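Local coordinates for flagellar biosynthetic protein FlhB (Shewanella putrefaciens CN-32, PDB 6Z0W) that probably serves in the flagellar type III export apparatus, where it is needed to form the rod of the basal body, this chain being its cytoplasmic domain, at residues Arg6-Glu11 with Val41-Val46; Asp16-Asn21 with Tyr60-Val65; Tyr25-Lys30 with Ala73-Thr78; Ala37-Ile42 with Gly87-Val92. One frame throughout, in Å; residues are numbered along the deposited sequence.

Contact 1: Arg6-Glu11 with Val41-Val46; sequences RRMMAE and VIAKGV
Met8 reaches from the short helix 6-9 to the backbone of Ala43 and Lys44. Its CG lies anti to the backbone N (chi1 -176°) and rests against Ala43, 3.5 Å from CB. The distance from Met8 CG to Ala43 CA is also 3.5 Å, which is tight for two carbons. Further out, Met8 SD accepts a weak hydrogen bond from Lys44 N at 3.3 Å. The bond is nearly straight, with 168° at the hydrogen. The bend at chi3 then carries CE beside Lys44 O. An alanine in place of Met8 would probably leave Lys44 N without its sulfur acceptor and open a gap over Ala43. Strand 40-46 is an outermost strand of the mixed sheet within this chain, and it turns a corner at Ile42. Helix 6-9 and the turn after it pack against this corner. Val49 of helix 47-59 and Leu80 also touch Met8. Ile42 meets Glu11, at the end of segment 6-11. Its extended side chain brings CD1 to 3.3 Å from Glu11 O. Glu11 approaches in return with its CB, 3.7 Å from Ile42 O. The carboxylate of Glu11 turns back to its own segment. Arg7 NH1 bonds Glu11 OE2 at 2.6 Å in a salt bridge. The oxygen uses its anti lone pair and lies close to the guanidinium plane. Glu11 OE1 is held by Asn14 ND2, so both carboxylate oxygens have partners. Lys44 sends its ammonium group elsewhere, to the carbonyl oxygens of Tyr75 and Thr78.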
loop_
_atom_site.group_PDB
_atom_site.type_symbol
_atom_site.label_atom_id
_atom_site.label_comp_id
_atom_site.label_asym_id
_atom_site.label_seq_id
_atom_site.Cartn_x
_atom_site.Cartn_y
_atom_site.Cartn_z
ATOM N N ARG A 6 10.503 8.643 -12.106
ATOM C CA ARG A 6 9.624 9.793 -12.265
ATOM C C ARG A 6 8.283 9.351 -12.824
ATOM O O ARG A 6 7.236 9.879 -12.436
ATOM C CB ARG A 6 10.257 10.839 -13.188
ATOM C CG ARG A 6 11.490 11.527 -12.659
ATOM C CD ARG A 6 12.115 12.422 -13.749
ATOM N NE ARG A 6 12.246 11.717 -15.034
ATOM C CZ ARG A 6 12.721 12.269 -16.148
ATOM N NH1 ARG A 6 13.109 13.540 -16.146
ATOM N NH2 ARG A 6 12.799 11.560 -17.274
ATOM N N ARG A 7 8.301 8.361 -13.722
ATOM C CA ARG A 7 7.068 7.853 -14.321
ATOM C C ARG A 7 6.180 7.190 -13.275
ATOM O O ARG A 7 4.960 7.386 -13.263
ATOM C CB ARG A 7 7.411 6.878 -15.446
ATOM C CG ARG A 7 6.217 6.250 -16.125
ATOM C CD ARG A 7 5.339 7.307 -16.773
ATOM N NE ARG A 7 4.125 6.755 -17.379
ATOM C CZ ARG A 7 2.952 6.659 -16.759
ATOM N NH1 ARG A 7 2.833 7.076 -15.505
ATOM N NH2 ARG A 7 1.900 6.152 -17.397
ATOM N N MET A 8 6.778 6.421 -12.368
ATOM C CA MET A 8 6.020 5.913 -11.235
ATOM C C MET A 8 5.535 7.048 -10.330
ATOM O O MET A 8 4.387 7.045 -9.887
ATOM C CB MET A 8 6.874 4.912 -10.462
ATOM C CG MET A 8 6.159 4.245 -9.308
ATOM S SD MET A 8 7.366 3.516 -8.163
ATOM C CE MET A 8 8.073 4.983 -7.448
ATOM N N MET A 9 6.383 8.040 -10.059
ATOM C CA MET A 9 6.001 9.106 -9.135
ATOM C C MET A 9 4.844 9.931 -9.667
ATOM O O MET A 9 4.023 10.419 -8.884
ATOM C CB MET A 9 7.190 10.029 -8.852
ATOM C CG MET A 9 8.143 9.454 -7.888
ATOM S SD MET A 9 7.351 9.117 -6.316
ATOM C CE MET A 9 8.634 8.121 -5.627
ATOM N N ALA A 10 4.768 10.101 -10.984
ATOM C CA ALA A 10 3.650 10.788 -11.628
ATOM C C ALA A 10 2.311 10.099 -11.420
ATOM O O ALA A 10 1.280 10.708 -11.726
ATOM C CB ALA A 10 3.924 10.927 -13.128
ATOM N N GLU A 11 2.289 8.850 -10.930
ATOM C CA GLU A 11 1.039 8.101 -10.774
ATOM C C GLU A 11 0.432 8.213 -9.385
ATOM O O GLU A 11 -0.769 7.950 -9.231
ATOM C CB GLU A 11 1.250 6.606 -11.062
ATOM C CG GLU A 11 1.433 6.227 -12.521
ATOM C CD GLU A 11 0.235 6.604 -13.369
ATOM O OE1 GLU A 11 -0.905 6.501 -12.858
ATOM O OE2 GLU A 11 0.440 7.028 -14.531
ATOM N N VAL A 41 -1.099 -1.995 -7.401
ATOM C CA VAL A 41 -0.072 -1.075 -6.922
ATOM C C VAL A 41 0.344 -0.191 -8.090
ATOM O O VAL A 41 0.722 -0.702 -9.146
ATOM C CB VAL A 41 1.125 -1.849 -6.341
ATOM C CG1 VAL A 41 2.338 -0.960 -6.203
ATOM C CG2 VAL A 41 0.726 -2.490 -4.992
ATOM N N ILE A 42 0.275 1.131 -7.916
ATOM C CA ILE A 42 0.682 2.055 -8.979
ATOM C C ILE A 42 1.962 2.799 -8.645
ATOM O O ILE A 42 2.541 3.443 -9.543
ATOM C CB ILE A 42 -0.439 3.059 -9.323
ATOM C CG1 ILE A 42 -0.770 3.908 -8.095
ATOM C CG2 ILE A 42 -1.678 2.324 -9.749
ATOM C CD1 ILE A 42 -1.845 4.931 -8.381
ATOM N N ALA A 43 2.442 2.711 -7.405
ATOM C CA ALA A 43 3.768 3.194 -7.041
ATOM C C ALA A 43 4.226 2.445 -5.791
ATOM O O ALA A 43 3.401 2.057 -4.958
ATOM C CB ALA A 43 3.765 4.711 -6.793
ATOM N N LYS A 44 5.536 2.232 -5.674
ATOM C CA LYS A 44 6.085 1.635 -4.475
ATOM C C LYS A 44 7.550 2.028 -4.348
ATOM O O LYS A 44 8.219 2.306 -5.340
ATOM C CB LYS A 44 5.939 0.100 -4.481
ATOM C CG LYS A 44 6.897 -0.678 -5.391
ATOM C CD LYS A 44 6.677 -2.172 -5.081
ATOM C CE LYS A 44 7.627 -3.143 -5.752
ATOM N NZ LYS A 44 7.151 -4.555 -5.521
ATOM N N GLY A 45 8.037 2.046 -3.113
ATOM C CA GLY A 45 9.432 2.357 -2.861
ATOM C C GLY A 45 9.764 2.106 -1.413
ATOM O O GLY A 45 8.877 1.980 -0.557
ATOM N N VAL A 46 11.056 2.013 -1.144
ATOM C CA VAL A 46 11.480 1.924 0.234
ATOM C C VAL A 46 12.264 3.173 0.572
ATOM O O VAL A 46 12.687 3.945 -0.303
ATOM C CB VAL A 46 12.305 0.655 0.542
ATOM C CG1 VAL A 46 11.463 -0.598 0.295
ATOM C CG2 VAL A 46 13.627 0.649 -0.268
#

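Contact 2: Asp16-Asn21 with Tyr60-Val65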
loop_
_atom_site.group_PDB
_atom_site.type_symbol
_atom_site.label_atom_id
_atom_site.label_comp_id
_atom_site.label_asym_id
_atom_site.label_seq_id
_atom_site.Cartn_x
_atom_site.Cartn_y
_atom_site.Cartn_z
ATOM N N ASP A 16 -5.644 5.520 -4.264
ATOM C CA ASP A 16 -6.681 5.659 -3.248
ATOM C C ASP A 16 -6.119 5.705 -1.832
ATOM O O ASP A 16 -6.743 6.301 -0.947
ATOM C CB ASP A 16 -7.677 4.513 -3.378
ATOM C CG ASP A 16 -8.556 4.667 -4.594
ATOM O OD1 ASP A 16 -9.151 5.750 -4.713
ATOM O OD2 ASP A 16 -8.613 3.743 -5.439
ATOM N N VAL A 17 -4.955 5.098 -1.596
ATOM C CA VAL A 17 -4.376 5.023 -0.259
ATOM C C VAL A 17 -2.900 4.717 -0.426
ATOM O O VAL A 17 -2.489 4.133 -1.434
ATOM C CB VAL A 17 -5.096 3.954 0.607
ATOM C CG1 VAL A 17 -4.712 2.551 0.147
ATOM C CG2 VAL A 17 -4.766 4.128 2.102
ATOM N N ILE A 18 -2.091 5.164 0.538
ATOM C CA ILE A 18 -0.710 4.713 0.721
ATOM C C ILE A 18 -0.664 3.919 2.013
ATOM O O ILE A 18 -0.987 4.449 3.082
ATOM C CB ILE A 18 0.297 5.870 0.802
ATOM C CG1 ILE A 18 -0.043 6.992 -0.164
ATOM C CG2 ILE A 18 1.742 5.351 0.625
ATOM C CD1 ILE A 18 0.063 6.647 -1.614
ATOM N N VAL A 19 -0.276 2.654 1.923
ATOM C CA VAL A 19 -0.020 1.819 3.088
ATOM C C VAL A 19 1.461 1.890 3.380
ATOM O O VAL A 19 2.295 1.653 2.488
ATOM C CB VAL A 19 -0.457 0.373 2.841
ATOM C CG1 VAL A 19 -0.286 -0.468 4.123
ATOM C CG2 VAL A 19 -1.906 0.371 2.322
ATOM N N VAL A 20 1.803 2.234 4.615
ATOM C CA VAL A 20 3.201 2.455 4.945
ATOM C C VAL A 20 3.606 1.633 6.149
ATOM O O VAL A 20 2.767 1.158 6.921
ATOM C CB VAL A 20 3.557 3.944 5.225
ATOM C CG1 VAL A 20 3.337 4.770 4.019
ATOM C CG2 VAL A 20 2.792 4.463 6.421
ATOM N N ASN A 21 4.924 1.384 6.180
ATOM C CA ASN A 21 5.865 1.215 7.298
ATOM C C ASN A 21 6.938 0.156 7.056
ATOM O O ASN A 21 8.125 0.529 7.044
ATOM C CB ASN A 21 5.191 0.935 8.610
ATOM C CG ASN A 21 5.085 2.185 9.438
ATOM O OD1 ASN A 21 4.271 3.074 9.184
ATOM N ND2 ASN A 21 5.973 2.291 10.425
ATOM N N TYR A 60 -1.600 15.701 -2.256
ATOM C CA TYR A 60 -2.864 15.452 -2.951
ATOM C C TYR A 60 -3.980 14.978 -2.020
ATOM O O TYR A 60 -5.036 14.544 -2.504
ATOM C CB TYR A 60 -2.657 14.440 -4.088
ATOM C CG TYR A 60 -2.079 15.083 -5.344
ATOM C CD1 TYR A 60 -2.907 15.429 -6.412
ATOM C CD2 TYR A 60 -0.728 15.382 -5.435
ATOM C CE1 TYR A 60 -2.388 16.023 -7.555
ATOM C CE2 TYR A 60 -0.192 15.974 -6.570
ATOM C CZ TYR A 60 -1.043 16.294 -7.631
ATOM O OH TYR A 60 -0.569 16.895 -8.780
ATOM N N ASN A 61 -3.789 15.093 -0.704
ATOM C CA ASN A 61 -4.786 14.674 0.284
ATOM C C ASN A 61 -5.176 13.211 0.094
ATOM O O ASN A 61 -6.357 12.841 0.161
ATOM C CB ASN A 61 -6.026 15.573 0.243
ATOM C CG ASN A 61 -5.752 16.953 0.797
ATOM O OD1 ASN A 61 -5.429 17.111 1.976
ATOM N ND2 ASN A 61 -5.824 17.956 -0.066
ATOM N N ILE A 62 -4.187 12.366 -0.164
ATOM C CA ILE A 62 -4.425 10.934 -0.271
ATOM C C ILE A 62 -4.113 10.291 1.074
ATOM O O ILE A 62 -3.019 10.487 1.628
ATOM C CB ILE A 62 -3.603 10.319 -1.412
ATOM C CG1 ILE A 62 -4.160 10.830 -2.750
ATOM C CG2 ILE A 62 -3.623 8.774 -1.333
ATOM C CD1 ILE A 62 -3.324 10.536 -3.952
ATOM N N ALA A 63 -5.080 9.533 1.607
ATOM C CA ALA A 63 -4.919 8.917 2.922
ATOM C C ALA A 63 -3.653 8.053 2.989
ATOM O O ALA A 63 -3.363 7.257 2.093
ATOM C CB ALA A 63 -6.142 8.073 3.268
ATOM N N ILE A 64 -2.885 8.243 4.041
ATOM C CA ILE A 64 -1.705 7.446 4.322
ATOM C C ILE A 64 -1.996 6.690 5.610
ATOM O O ILE A 64 -2.308 7.308 6.635
ATOM C CB ILE A 64 -0.462 8.325 4.496
ATOM C CG1 ILE A 64 -0.227 9.193 3.249
ATOM C CG2 ILE A 64 0.728 7.441 4.867
ATOM C CD1 ILE A 64 0.809 10.282 3.458
ATOM N N VAL A 65 -1.933 5.364 5.581
ATOM C CA VAL A 65 -2.257 4.608 6.787
ATOM C C VAL A 65 -1.112 3.659 7.092
ATOM O O VAL A 65 -0.499 3.094 6.179
ATOM C CB VAL A 65 -3.608 3.868 6.683
ATOM C CG1 VAL A 65 -4.656 4.786 6.045
ATOM C CG2 VAL A 65 -3.489 2.605 5.880
HETATM O O HOH W 1 -7.240 8.652 -0.302
#
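Ile18 uses both its backbone N and O to bind segment 60-65. Ile18 N donates to Ala63 O at 2.9 Å. Ile18 O accepts from Val65 N at 2.8 Å, and the donor lies nearly along the C=O axis. Val65 O then takes Val20 N at 2.9 Å, with the donor tilted 18° from the carbonyl plane. Before the strands pair, a water bridges the gap: it donates to Asp16 O and accepts from Ala63 N at 3.0 Å. On its other edge, strand 17-20 begins with a classic beta bulge, where Asp16 and Val17 both face Val29. Asp16 OD2 is bound by Tyr31 N. Strands 17-20 and 64-66 are parallel neighbours inside the mixed sheet. Strand 64-66 is reached from strand 40-46 by a beta-alpha-beta crossover through helix 47-59. That helix covers the face carrying Ile18 and Ile64, while helix 89-100 packs on Val17 and Val65. Ile18 and Ile64 lie side by side, their CG1 atoms 4.1 Å apart. Ile64 CG2 touches Val20 CG1 at 3.8 Å. An alanine in place of Ile64 would probably leave a gap beside Ile18 and Val20 on this face. On the opposite face Val17 CG2 meets Val65 CG1 at 4.0 Å, the two side chains crossing at about a right angle.

Contact 3: Tyr25-Lys30 with Ala73-Thr78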
loop_
_atom_site.group_PDB
_atom_site.type_symbol
_atom_site.label_atom_id
_atom_site.label_comp_id
_atom_site.label_asym_id
_atom_site.label_seq_id
_atom_site.Cartn_x
_atom_site.Cartn_y
_atom_site.Cartn_z
ATOM N N TYR A 25 8.790 1.659 4.158
ATOM C CA TYR A 25 8.013 1.077 3.074
ATOM C C TYR A 25 6.826 1.981 2.766
ATOM O O TYR A 25 6.204 2.512 3.689
ATOM C CB TYR A 25 7.479 -0.293 3.475
ATOM C CG TYR A 25 8.489 -1.399 3.504
ATOM C CD1 TYR A 25 8.588 -2.270 2.446
ATOM C CD2 TYR A 25 9.331 -1.577 4.594
ATOM C CE1 TYR A 25 9.470 -3.299 2.458
ATOM C CE2 TYR A 25 10.238 -2.598 4.615
ATOM C CZ TYR A 25 10.302 -3.459 3.530
ATOM O OH TYR A 25 11.188 -4.507 3.494
ATOM N N ALA A 26 6.501 2.142 1.482
ATOM C CA ALA A 26 5.263 2.803 1.066
ATOM C C ALA A 26 4.770 2.126 -0.199
ATOM O O ALA A 26 5.551 1.956 -1.140
ATOM C CB ALA A 26 5.460 4.310 0.792
ATOM N N VAL A 27 3.487 1.765 -0.241
ATOM C CA VAL A 27 2.883 1.251 -1.465
ATOM C C VAL A 27 1.628 2.063 -1.755
ATOM O O VAL A 27 0.748 2.200 -0.889
ATOM C CB VAL A 27 2.579 -0.257 -1.379
ATOM C CG1 VAL A 27 3.893 -1.060 -1.424
ATOM C CG2 VAL A 27 1.807 -0.579 -0.103
ATOM N N ALA A 28 1.575 2.659 -2.950
ATOM C CA ALA A 28 0.411 3.425 -3.381
ATOM C C ALA A 28 -0.558 2.468 -4.074
ATOM O O ALA A 28 -0.240 1.893 -5.136
ATOM C CB ALA A 28 0.825 4.582 -4.306
ATOM N N VAL A 29 -1.742 2.303 -3.483
ATOM C CA VAL A 29 -2.723 1.312 -3.920
ATOM C C VAL A 29 -3.894 2.012 -4.607
ATOM O O VAL A 29 -4.379 3.049 -4.135
ATOM C CB VAL A 29 -3.194 0.460 -2.720
ATOM C CG1 VAL A 29 -4.277 -0.579 -3.144
ATOM C CG2 VAL A 29 -2.003 -0.237 -2.067
ATOM N N LYS A 30 -4.373 1.423 -5.710
ATOM C CA LYS A 30 -5.554 1.921 -6.407
ATOM C C LYS A 30 -6.566 0.798 -6.606
ATOM O O LYS A 30 -6.188 -0.344 -6.875
ATOM C CB LYS A 30 -5.192 2.531 -7.784
ATOM C CG LYS A 30 -6.351 3.266 -8.493
ATOM C CD LYS A 30 -5.813 4.039 -9.712
ATOM C CE LYS A 30 -6.877 4.938 -10.383
ATOM N NZ LYS A 30 -7.541 5.854 -9.399
ATOM N N ALA A 73 4.065 -6.809 3.125
ATOM C CA ALA A 73 3.567 -7.929 2.331
ATOM C C ALA A 73 3.158 -7.482 0.925
ATOM O O ALA A 73 3.443 -8.172 -0.061
ATOM C CB ALA A 73 2.404 -8.592 3.045
ATOM N N ILE A 74 2.510 -6.322 0.808
ATOM C CA ILE A 74 2.177 -5.806 -0.518
ATOM C C ILE A 74 3.447 -5.563 -1.322
ATOM O O ILE A 74 3.579 -6.018 -2.462
ATOM C CB ILE A 74 1.349 -4.514 -0.415
ATOM C CG1 ILE A 74 -0.035 -4.765 0.156
ATOM C CG2 ILE A 74 1.191 -3.888 -1.789
ATOM C CD1 ILE A 74 -0.705 -3.485 0.576
ATOM N N TYR A 75 4.393 -4.817 -0.741
ATOM C CA TYR A 75 5.618 -4.467 -1.455
ATOM C C TYR A 75 6.317 -5.713 -1.998
ATOM O O TYR A 75 6.725 -5.745 -3.171
ATOM C CB TYR A 75 6.554 -3.684 -0.531
ATOM C CG TYR A 75 7.779 -3.133 -1.241
ATOM C CD1 TYR A 75 7.796 -1.828 -1.707
ATOM C CD2 TYR A 75 8.906 -3.932 -1.469
ATOM C CE1 TYR A 75 8.895 -1.319 -2.371
ATOM C CE2 TYR A 75 10.031 -3.426 -2.133
ATOM C CZ TYR A 75 10.017 -2.121 -2.581
ATOM O OH TYR A 75 11.100 -1.578 -3.244
ATOM N N HIS A 76 6.420 -6.760 -1.169
ATOM C CA HIS A 76 7.193 -7.953 -1.513
ATOM C C HIS A 76 6.525 -8.829 -2.550
ATOM O O HIS A 76 7.224 -9.631 -3.181
ATOM C CB HIS A 76 7.454 -8.800 -0.272
ATOM C CG HIS A 76 8.341 -8.136 0.726
ATOM N ND1 HIS A 76 8.177 -8.293 2.086
ATOM C CD2 HIS A 76 9.397 -7.309 0.564
ATOM C CE1 HIS A 76 9.095 -7.590 2.718
ATOM N NE2 HIS A 76 9.847 -6.984 1.818
ATOM N N THR A 77 5.205 -8.692 -2.739
ATOM C CA THR A 77 4.399 -9.639 -3.501
ATOM C C THR A 77 3.719 -9.035 -4.730
ATOM O O THR A 77 3.033 -9.767 -5.457
ATOM C CB THR A 77 3.311 -10.242 -2.604
ATOM O OG1 THR A 77 2.374 -9.220 -2.237
ATOM C CG2 THR A 77 3.897 -10.881 -1.355
ATOM N N THR A 78 3.874 -7.733 -4.973
ATOM C CA THR A 78 3.125 -7.019 -6.001
ATOM C C THR A 78 4.065 -6.074 -6.732
ATOM O O THR A 78 4.495 -5.074 -6.140
ATOM C CB THR A 78 1.973 -6.205 -5.375
ATOM O OG1 THR A 78 1.266 -7.014 -4.429
ATOM C CG2 THR A 78 1.003 -5.708 -6.461
#
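Tyr75 has CG anti to its backbone N (chi1 -173°), which starts its ring toward strand 25-30, while Tyr25 has CG beside its own N and brings its ring to meet it. The two rings form a T-shaped pair: the edge of Tyr25 is directed at the face of Tyr75. The two planes are nearly perpendicular and the centroids are 5.5 Å apart. This pair belongs to an aromatic cluster completed by His76. The setting is a helix laid on a beta sheet. Helix 68-77 crosses strand 25-30 steeply, at 76°, with their axes 8.4 Å apart at the closest approach. Next to the rings the packing is aliphatic. Val27 points at the helix and divides its two methyls between neighbouring residues. Its CG1 touches Tyr75 CB at 3.8 Å, near the plane of that ring and at its edge. Its CG2 meets Ile74 CG2, also at 3.8 Å. Farther along the strand, Val29 CG2 comes to 4.4 Å from Ile74 CD1, a looser touch. Val92 of helix 89-100 packs on both Val29 and Ile74, so two helices meet over this part of the sheet. Lys44 of the adjacent strand adds a cation-pi contact to Tyr75. At the polar end, Tyr25 OH is also hydrogen-bonded to His130, and His129 stacks on His76. Both of these histidines belong to the C-terminal tag. Within the native chain, His76 NE2 donates to Tyr25 OH at 3.3 Å, and the oxygen lies 21° out of the imidazole plane.

Contact 4: Ala37-Ile42 with Gly87-Val92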
loop_
_atom_site.group_PDB
_atom_site.type_symbol
_atom_site.label_atom_id
_atom_site.label_comp_id
_atom_site.label_asym_id
_atom_site.label_seq_id
_atom_site.Cartn_x
_atom_site.Cartn_y
_atom_site.Cartn_z
ATOM N N ALA A 37 -10.574 -6.611 -10.792
ATOM C CA ALA A 37 -11.318 -6.960 -9.593
ATOM C C ALA A 37 -10.505 -6.662 -8.336
ATOM O O ALA A 37 -11.072 -6.284 -7.299
ATOM C CB ALA A 37 -11.713 -8.444 -9.648
ATOM N N ALA A 38 -9.153 -6.831 -8.394
ATOM C CA ALA A 38 -8.399 -6.596 -7.157
ATOM C C ALA A 38 -7.660 -5.251 -7.193
ATOM O O ALA A 38 -7.266 -4.783 -8.267
ATOM C CB ALA A 38 -7.380 -7.712 -6.925
ATOM N N PRO A 39 -7.436 -4.611 -6.040
ATOM C CA PRO A 39 -6.623 -3.392 -6.043
ATOM C C PRO A 39 -5.259 -3.685 -6.647
ATOM O O PRO A 39 -4.770 -4.820 -6.620
ATOM C CB PRO A 39 -6.508 -3.030 -4.557
ATOM C CG PRO A 39 -7.623 -3.755 -3.873
ATOM C CD PRO A 39 -7.792 -5.030 -4.670
ATOM N N PHE A 40 -4.653 -2.655 -7.214
ATOM C CA PHE A 40 -3.339 -2.794 -7.810
ATOM C C PHE A 40 -2.395 -1.716 -7.285
ATOM O O PHE A 40 -2.812 -0.653 -6.816
ATOM C CB PHE A 40 -3.386 -2.736 -9.350
ATOM C CG PHE A 40 -4.317 -1.686 -9.913
ATOM C CD1 PHE A 40 -3.836 -0.450 -10.353
ATOM C CD2 PHE A 40 -5.676 -1.956 -10.044
ATOM C CE1 PHE A 40 -4.716 0.502 -10.879
ATOM C CE2 PHE A 40 -6.536 -1.024 -10.566
ATOM C CZ PHE A 40 -6.064 0.204 -10.989
ATOM N N VAL A 41 -1.099 -1.995 -7.401
ATOM C CA VAL A 41 -0.072 -1.075 -6.922
ATOM C C VAL A 41 0.344 -0.191 -8.090
ATOM O O VAL A 41 0.722 -0.702 -9.146
ATOM C CB VAL A 41 1.125 -1.849 -6.341
ATOM C CG1 VAL A 41 2.338 -0.960 -6.203
ATOM C CG2 VAL A 41 0.726 -2.490 -4.992
ATOM N N ILE A 42 0.275 1.131 -7.916
ATOM C CA ILE A 42 0.682 2.055 -8.979
ATOM C C ILE A 42 1.962 2.799 -8.645
ATOM O O ILE A 42 2.541 3.443 -9.543
ATOM C CB ILE A 42 -0.439 3.059 -9.323
ATOM C CG1 ILE A 42 -0.770 3.908 -8.095
ATOM C CG2 ILE A 42 -1.678 2.324 -9.749
ATOM C CD1 ILE A 42 -1.845 4.931 -8.381
ATOM N N GLY A 87 -4.514 -13.411 -1.308
ATOM C CA GLY A 87 -4.452 -13.536 0.136
ATOM C C GLY A 87 -4.494 -12.207 0.878
ATOM O O GLY A 87 -4.718 -12.201 2.097
ATOM N N LEU A 88 -4.270 -11.080 0.175
ATOM C CA LEU A 88 -4.293 -9.758 0.787
ATOM C C LEU A 88 -5.537 -8.961 0.430
ATOM O O LEU A 88 -5.649 -7.797 0.834
ATOM C CB LEU A 88 -3.040 -8.956 0.386
ATOM C CG LEU A 88 -1.703 -9.590 0.833
ATOM C CD1 LEU A 88 -0.508 -8.691 0.449
ATOM C CD2 LEU A 88 -1.744 -9.866 2.343
ATOM N N PHE A 89 -6.466 -9.541 -0.323
ATOM C CA PHE A 89 -7.598 -8.749 -0.798
ATOM C C PHE A 89 -8.419 -8.199 0.363
ATOM O O PHE A 89 -8.681 -6.996 0.437
ATOM C CB PHE A 89 -8.501 -9.570 -1.722
ATOM C CG PHE A 89 -9.700 -8.792 -2.180
ATOM C CD1 PHE A 89 -9.627 -7.987 -3.316
ATOM C CD2 PHE A 89 -10.885 -8.807 -1.452
ATOM C CE1 PHE A 89 -10.737 -7.239 -3.739
ATOM C CE2 PHE A 89 -11.995 -8.037 -1.865
ATOM C CZ PHE A 89 -11.916 -7.258 -3.002
ATOM N N THR A 90 -8.887 -9.083 1.250
ATOM C CA THR A 90 -9.776 -8.636 2.318
ATOM C C THR A 90 -9.110 -7.570 3.177
ATOM O O THR A 90 -9.759 -6.592 3.566
ATOM C CB THR A 90 -10.216 -9.818 3.185
ATOM O OG1 THR A 90 -9.062 -10.579 3.538
ATOM C CG2 THR A 90 -11.143 -10.713 2.414
ATOM N N ALA A 91 -7.809 -7.730 3.482
ATOM C CA ALA A 91 -7.158 -6.735 4.322
ATOM C C ALA A 91 -7.078 -5.387 3.613
ATOM O O ALA A 91 -7.349 -4.345 4.223
ATOM C CB ALA A 91 -5.769 -7.225 4.759
ATOM N N VAL A 92 -6.745 -5.382 2.316
ATOM C CA VAL A 92 -6.702 -4.121 1.571
ATOM C C VAL A 92 -8.116 -3.571 1.361
ATOM O O VAL A 92 -8.341 -2.353 1.413
ATOM C CB VAL A 92 -5.961 -4.318 0.225
ATOM C CG1 VAL A 92 -5.963 -3.010 -0.624
ATOM C CG2 VAL A 92 -4.546 -4.798 0.465
#
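Phe89, at the start of helix 89-100, is the first residue of segment 87-92 to meet Ala37, Ala38 and Pro39. Its CG is anti to the backbone N (chi1 178°), and from there the ring extends to these residues. One side of the ring, CD1 and CE1, does the touching. Phe89 CE1 lies 3.7 Å from Ala37 O, which sits at the ring edge near its plane. Ala38 CA is also at the edge, and Ala38 CB comes to 4.3 Å from Phe89 CD1. Pro39 makes the closer apolar touch. Its CD stands 3.7 Å from Phe89 CD1, and the two side chains cross at about a right angle. These contacts join the lead-in to strand 40-46 to the first turn of helix 89-100, which lies on one face of the sheet. The lead-in is also bonded elsewhere in the chain: Ala38 N is bonded to Gln83 OE1, and the backbone of Pro39 is bonded to Ile84. One turn after Leu88 comes Val92, whose N donates to Leu88 O at 3.0 Å. Val92 is three residues on from Phe89 and faces the same proline. Its CG1, anti to the backbone N, reaches Pro39 CG at 3.7 Å and Pro39 CB at 4.0 Å. The two side chains slide past each other in opposite directions. Val29 of the neighbouring strand touches both Pro39 and Val92.

All four contacts reach one mixed sheet. Contacts 3 and 4 are closest, with centres 9 Å apart, and contacts 1 and 4 are farthest, at 16 Å. Contacts 1 and 4 share strand 40-46 and overlap at Val41 and Ile42. Contact 3 uses the neighbouring strand 25-30, and contact 2 the next one, 17-20. The first segments run in the order 1, 2, 3, 4, but most pairs of contacts interleave along the chain, consistent with a single compact domain. The turn between strands 17-20 and 25-30 corresponds to the place where FlhB relatives carry their self-cleaving motif, so contacts 2 and 3 lie on the strands that flank it.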